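Local coordinates for dehydrogenase (Thermotoga maritima, PDB 3EZY) that catalyses the NAD(+)-dependent oxidation of myo-inositol to scyllo-inosose, probably as a step of myo-inositol degradation, at the interface of chains A and B. Numbering follows the deposited sequence. Chains: chain A/B, Dehydrogenase.

The interface of chains A and B. Residues chain A 149, 153, 233, 235, 238, 240, 254, 273; chain B 147, 242, 244, 248-249.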
ATOM      1  N   ARG A 149     -18.270   6.193   7.014  1.00 20.44           N
ATOM      2  CA  ARG A 149     -18.027   6.898   5.765  1.00 21.42           C
ATOM      3  C   ARG A 149     -18.224   5.983   4.560  1.00 21.27           C
ATOM      4  O   ARG A 149     -17.636   4.895   4.506  1.00 19.92           O
ATOM      5  CB  ARG A 149     -16.606   7.392   5.740  1.00 21.90           C
ATOM      6  CG  ARG A 149     -16.238   8.071   4.453  1.00 30.02           C
ATOM      7  CD  ARG A 149     -15.337   7.250   3.536  1.00 37.63           C
ATOM      8  NE  ARG A 149     -14.981   8.029   2.335  1.00 40.04           N
ATOM      9  CZ  ARG A 149     -13.833   8.714   2.184  1.00 40.62           C
ATOM     10  NH1 ARG A 149     -12.917   8.733   3.175  1.00 37.11           N
ATOM     11  NH2 ARG A 149     -13.614   9.411   1.048  1.00 37.77           N
ATOM     12  N   ARG A 153     -19.029   6.280  -6.222  1.00 19.64           N
ATOM     13  CA  ARG A 153     -18.960   7.018  -7.482  1.00 20.30           C
ATOM     14  C   ARG A 153     -18.933   6.007  -8.645  1.00 20.80           C
ATOM     15  O   ARG A 153     -18.250   4.958  -8.561  1.00 20.39           O
ATOM     16  CB  ARG A 153     -17.705   7.921  -7.519  1.00 20.02           C
ATOM     17  CG  ARG A 153     -17.417   8.662  -6.228  1.00 19.71           C
ATOM     18  CD  ARG A 153     -16.165   9.565  -6.306  1.00 22.49           C
ATOM     19  NE  ARG A 153     -16.095  10.412  -5.113  1.00 22.21           N
ATOM     20  CZ  ARG A 153     -15.007  10.649  -4.399  1.00 22.95           C
ATOM     21  NH1 ARG A 153     -13.804  10.147  -4.760  1.00 20.93           N
ATOM     22  NH2 ARG A 153     -15.127  11.407  -3.312  1.00 21.98           N
ATOM     23  N   ALA A 233     -16.728   9.311 -11.984  1.00 21.93           N
ATOM     24  CA  ALA A 233     -15.310   9.276 -11.587  1.00 21.03           C
ATOM     25  C   ALA A 233     -14.520   8.704 -12.770  1.00 21.15           C
ATOM     26  O   ALA A 233     -14.757   7.577 -13.195  1.00 20.75           O
ATOM     27  CB  ALA A 233     -15.107   8.435 -10.331  1.00 19.06           C
ATOM     28  N   TYR A 235     -11.646   7.588 -13.120  1.00 21.91           N
ATOM     29  CA  TYR A 235     -10.760   6.471 -12.851  1.00 21.44           C
ATOM     30  C   TYR A 235     -11.472   5.144 -12.668  1.00 21.22           C
ATOM     31  O   TYR A 235     -10.805   4.128 -12.427  1.00 22.97           O
ATOM     32  CB  TYR A 235      -9.820   6.757 -11.654  1.00 20.89           C
ATOM     33  CG  TYR A 235     -10.534   7.257 -10.397  1.00 19.25           C
ATOM     34  CD1 TYR A 235     -10.910   6.373  -9.401  1.00 19.38           C
ATOM     35  CD2 TYR A 235     -10.816   8.615 -10.214  1.00 19.16           C
ATOM     36  CE1 TYR A 235     -11.555   6.813  -8.221  1.00 16.91           C
ATOM     37  CE2 TYR A 235     -11.487   9.066  -9.064  1.00 20.47           C
ATOM     38  CZ  TYR A 235     -11.841   8.156  -8.067  1.00 19.19           C
ATOM     39  OH  TYR A 235     -12.491   8.620  -6.924  1.00 20.98           O
ATOM     40  N   ASP A 238     -15.552   3.896  -7.695  1.00 19.93           N
ATOM     41  CA  ASP A 238     -14.946   4.188  -6.417  1.00 19.66           C
ATOM     42  C   ASP A 238     -16.014   3.939  -5.396  1.00 20.48           C
ATOM     43  O   ASP A 238     -16.896   4.786  -5.212  1.00 20.91           O
ATOM     44  CB  ASP A 238     -14.518   5.653  -6.328  1.00 18.95           C
ATOM     45  CG  ASP A 238     -13.578   5.908  -5.162  1.00 20.34           C
ATOM     46  OD1 ASP A 238     -13.563   5.107  -4.203  1.00 18.43           O
ATOM     47  OD2 ASP A 238     -12.861   6.926  -5.190  1.00 20.96           O
ATOM     48  N   ARG A 240     -15.959   2.925  -1.514  1.00 18.32           N
ATOM     49  CA  ARG A 240     -15.228   2.596  -0.316  1.00 18.04           C
ATOM     50  C   ARG A 240     -16.128   2.666   0.871  1.00 18.76           C
ATOM     51  O   ARG A 240     -17.064   3.434   0.891  1.00 18.92           O
ATOM     52  CB  ARG A 240     -14.046   3.555  -0.112  1.00 17.81           C
ATOM     53  CG  ARG A 240     -12.865   3.266  -1.067  1.00 19.16           C
ATOM     54  CD  ARG A 240     -11.845   4.356  -0.962  1.00 18.26           C
ATOM     55  NE  ARG A 240     -12.259   5.497  -1.768  1.00 18.93           N
ATOM     56  CZ  ARG A 240     -12.108   6.775  -1.429  1.00 20.26           C
ATOM     57  NH1 ARG A 240     -11.619   7.090  -0.256  1.00 18.94           N
ATOM     58  NH2 ARG A 240     -12.489   7.757  -2.252  1.00 20.27           N
ATOM     59  N   ASN A 254     -11.319  -0.207  -3.015  1.00 19.18           N
ATOM     60  CA  ASN A 254     -11.544  -0.695  -4.345  1.00 18.55           C
ATOM     61  C   ASN A 254     -10.640  -1.860  -4.750  1.00 19.05           C
ATOM     62  O   ASN A 254      -9.576  -2.062  -4.190  1.00 17.91           O
ATOM     63  CB  ASN A 254     -11.398   0.462  -5.354  1.00 17.63           C
ATOM     64  CG  ASN A 254     -12.410   1.537  -5.089  1.00 17.89           C
ATOM     65  OD1 ASN A 254     -13.597   1.271  -5.167  1.00 17.85           O
ATOM     66  ND2 ASN A 254     -11.957   2.705  -4.620  1.00 15.16           N
ATOM     67  N   TYR A 273      -8.253   0.729 -11.709  1.00 21.61           N
ATOM     68  CA  TYR A 273      -9.397   0.284 -10.905  1.00 21.27           C
ATOM     69  C   TYR A 273     -10.343  -0.462 -11.812  1.00 22.05           C
ATOM     70  O   TYR A 273     -10.339  -0.247 -13.037  1.00 21.40           O
ATOM     71  CB  TYR A 273     -10.153   1.513 -10.343  1.00 20.83           C
ATOM     72  CG  TYR A 273      -9.443   2.250  -9.223  1.00 20.81           C
ATOM     73  CD1 TYR A 273      -8.050   2.302  -9.151  1.00 22.41           C
ATOM     74  CD2 TYR A 273     -10.176   2.906  -8.233  1.00 20.02           C
ATOM     75  CE1 TYR A 273      -7.422   2.958  -8.108  1.00 23.53           C
ATOM     76  CE2 TYR A 273      -9.575   3.558  -7.205  1.00 19.76           C
ATOM     77  CZ  TYR A 273      -8.206   3.591  -7.120  1.00 23.90           C
ATOM     78  OH  TYR A 273      -7.627   4.271  -6.067  1.00 22.01           O
TER
ATOM     79  N   VAL B 147     -15.482  17.351  -4.762  1.00 20.85           N
ATOM     80  CA  VAL B 147     -15.740  16.946  -3.382  1.00 20.51           C
ATOM     81  C   VAL B 147     -14.464  16.891  -2.576  1.00 20.70           C
ATOM     82  O   VAL B 147     -13.506  16.216  -2.965  1.00 21.08           O
ATOM     83  CB  VAL B 147     -16.396  15.538  -3.288  1.00 19.53           C
ATOM     84  CG1 VAL B 147     -16.811  15.214  -1.810  1.00 15.29           C
ATOM     85  CG2 VAL B 147     -17.594  15.475  -4.193  1.00 19.67           C
ATOM     86  N   GLU B 242      -8.735  14.313   1.134  1.00 19.83           N
ATOM     87  CA  GLU B 242      -8.929  13.850  -0.232  1.00 20.29           C
ATOM     88  C   GLU B 242      -9.644  14.938  -1.046  1.00 20.47           C
ATOM     89  O   GLU B 242     -10.505  15.671  -0.532  1.00 21.44           O
ATOM     90  CB  GLU B 242      -9.746  12.530  -0.239  1.00 21.02           C
ATOM     91  CG  GLU B 242     -10.271  12.102  -1.623  1.00 22.91           C
ATOM     92  CD  GLU B 242     -11.319  10.980  -1.551  1.00 26.88           C
ATOM     93  OE1 GLU B 242     -11.312  10.214  -0.536  1.00 24.29           O
ATOM     94  OE2 GLU B 242     -12.150  10.902  -2.502  1.00 26.36           O
ATOM     95  N   PHE B 244     -11.534  15.198  -4.889  1.00 18.78           N
ATOM     96  CA  PHE B 244     -11.991  14.452  -6.047  1.00 19.43           C
ATOM     97  C   PHE B 244     -12.475  15.490  -7.042  1.00 19.10           C
ATOM     98  O   PHE B 244     -13.210  16.429  -6.679  1.00 18.08           O
ATOM     99  CB  PHE B 244     -13.152  13.563  -5.628  1.00 17.57           C
ATOM    100  CG  PHE B 244     -14.005  13.091  -6.790  1.00 20.69           C
ATOM    101  CD1 PHE B 244     -13.492  12.179  -7.694  1.00 19.16           C
ATOM    102  CD2 PHE B 244     -15.324  13.588  -6.978  1.00 18.50           C
ATOM    103  CE1 PHE B 244     -14.256  11.714  -8.799  1.00 20.66           C
ATOM    104  CE2 PHE B 244     -16.096  13.165  -8.066  1.00 19.02           C
ATOM    105  CZ  PHE B 244     -15.564  12.209  -8.992  1.00 20.90           C
ATOM    106  N   GLY B 248      -9.615  13.468 -11.690  1.00 22.59           N
ATOM    107  CA  GLY B 248      -9.184  12.349 -10.864  1.00 23.86           C
ATOM    108  C   GLY B 248      -9.381  12.579  -9.383  1.00 23.50           C
ATOM    109  O   GLY B 248     -10.229  13.384  -8.987  1.00 22.31           O
ATOM    110  N   ARG B 249      -8.566  11.889  -8.587  1.00 21.88           N
ATOM    111  CA  ARG B 249      -8.637  11.965  -7.140  1.00 21.40           C
ATOM    112  C   ARG B 249      -7.225  12.154  -6.571  1.00 20.19           C
ATOM    113  O   ARG B 249      -6.262  11.613  -7.110  1.00 20.70           O
ATOM    114  CB  ARG B 249      -9.268  10.660  -6.601  1.00 20.54           C
ATOM    115  CG  ARG B 249      -9.590  10.685  -5.113  1.00 24.32           C
ATOM    116  CD  ARG B 249      -9.952   9.286  -4.590  1.00 26.11           C
ATOM    117  NE  ARG B 249      -8.752   8.484  -4.333  1.00 28.77           N
ATOM    118  CZ  ARG B 249      -8.745   7.165  -4.149  1.00 28.14           C
ATOM    119  NH1 ARG B 249      -9.861   6.456  -4.240  1.00 26.35           N
ATOM    120  NH2 ARG B 249      -7.599   6.551  -3.890  1.00 27.79           N
TER
HETATM  121  O   HOH W   1      -9.263   3.522  -3.869  1.00 18.84           O
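Two beta-sheets of the C-terminal Gfo/Idh/MocA domains face each other across a two-fold interface of the deposited assembly, which is likely to be a biological subunit contact, and in this patch a charge network joins them. Its centre is the carboxylate of B:Glu242, whose extended chain (CG anti to the backbone N, chi1 168°) reaches three arginines of chain A. B:Glu242 OE2 takes both end nitrogens of A:Arg153, NH1 at 2.9 Å nearly along the C-O axis and NH2 at 3.1 Å from above the carboxylate plane. A:Arg240 meets the carboxylate end-on, NH1 to OE1 and NH2 to OE2, while A:Arg149 NH2 adds a bond to B:Glu242 OE1 at 2.9 Å. An alanine in place of B:Glu242 removes the carboxylate shared by these three guanidinium groups and would probably weaken the interface. A:Arg153 CD sits 3.7 Å above the centroid of the B:Phe244 ring and the guanidinium lies over its CG, the planes nearly parallel. Its NH1 donates in plane to A:Tyr235 OH, and together these restrain its rotation and tilt.

Behind A:Arg240, A:Asp238 orients it: A:Asp238 OD1 receives NE of A:Arg240 at 2.8 Å through its syn lone pair, nearly straight (174° at H), and OD2 receives NH2. A:Asp238 OD2 also accepts A:Tyr235 OH on its anti lone pair and, directly across the interface from above the plane, B:Arg249 NH1 at 3.2 Å. This surrounding positive charge probably favours ionised carboxylates. B:Arg249, bent at chi3 (80°), runs past the A:Tyr235 hydroxyl end and shares a water with A:Asn254 and A:Tyr273.

The arginines and acids project from strands 145-153, 238-245 and 248-252, with A:Tyr235 on the loop leading into strand 238-245; symmetry repeats the patch with chains exchanged.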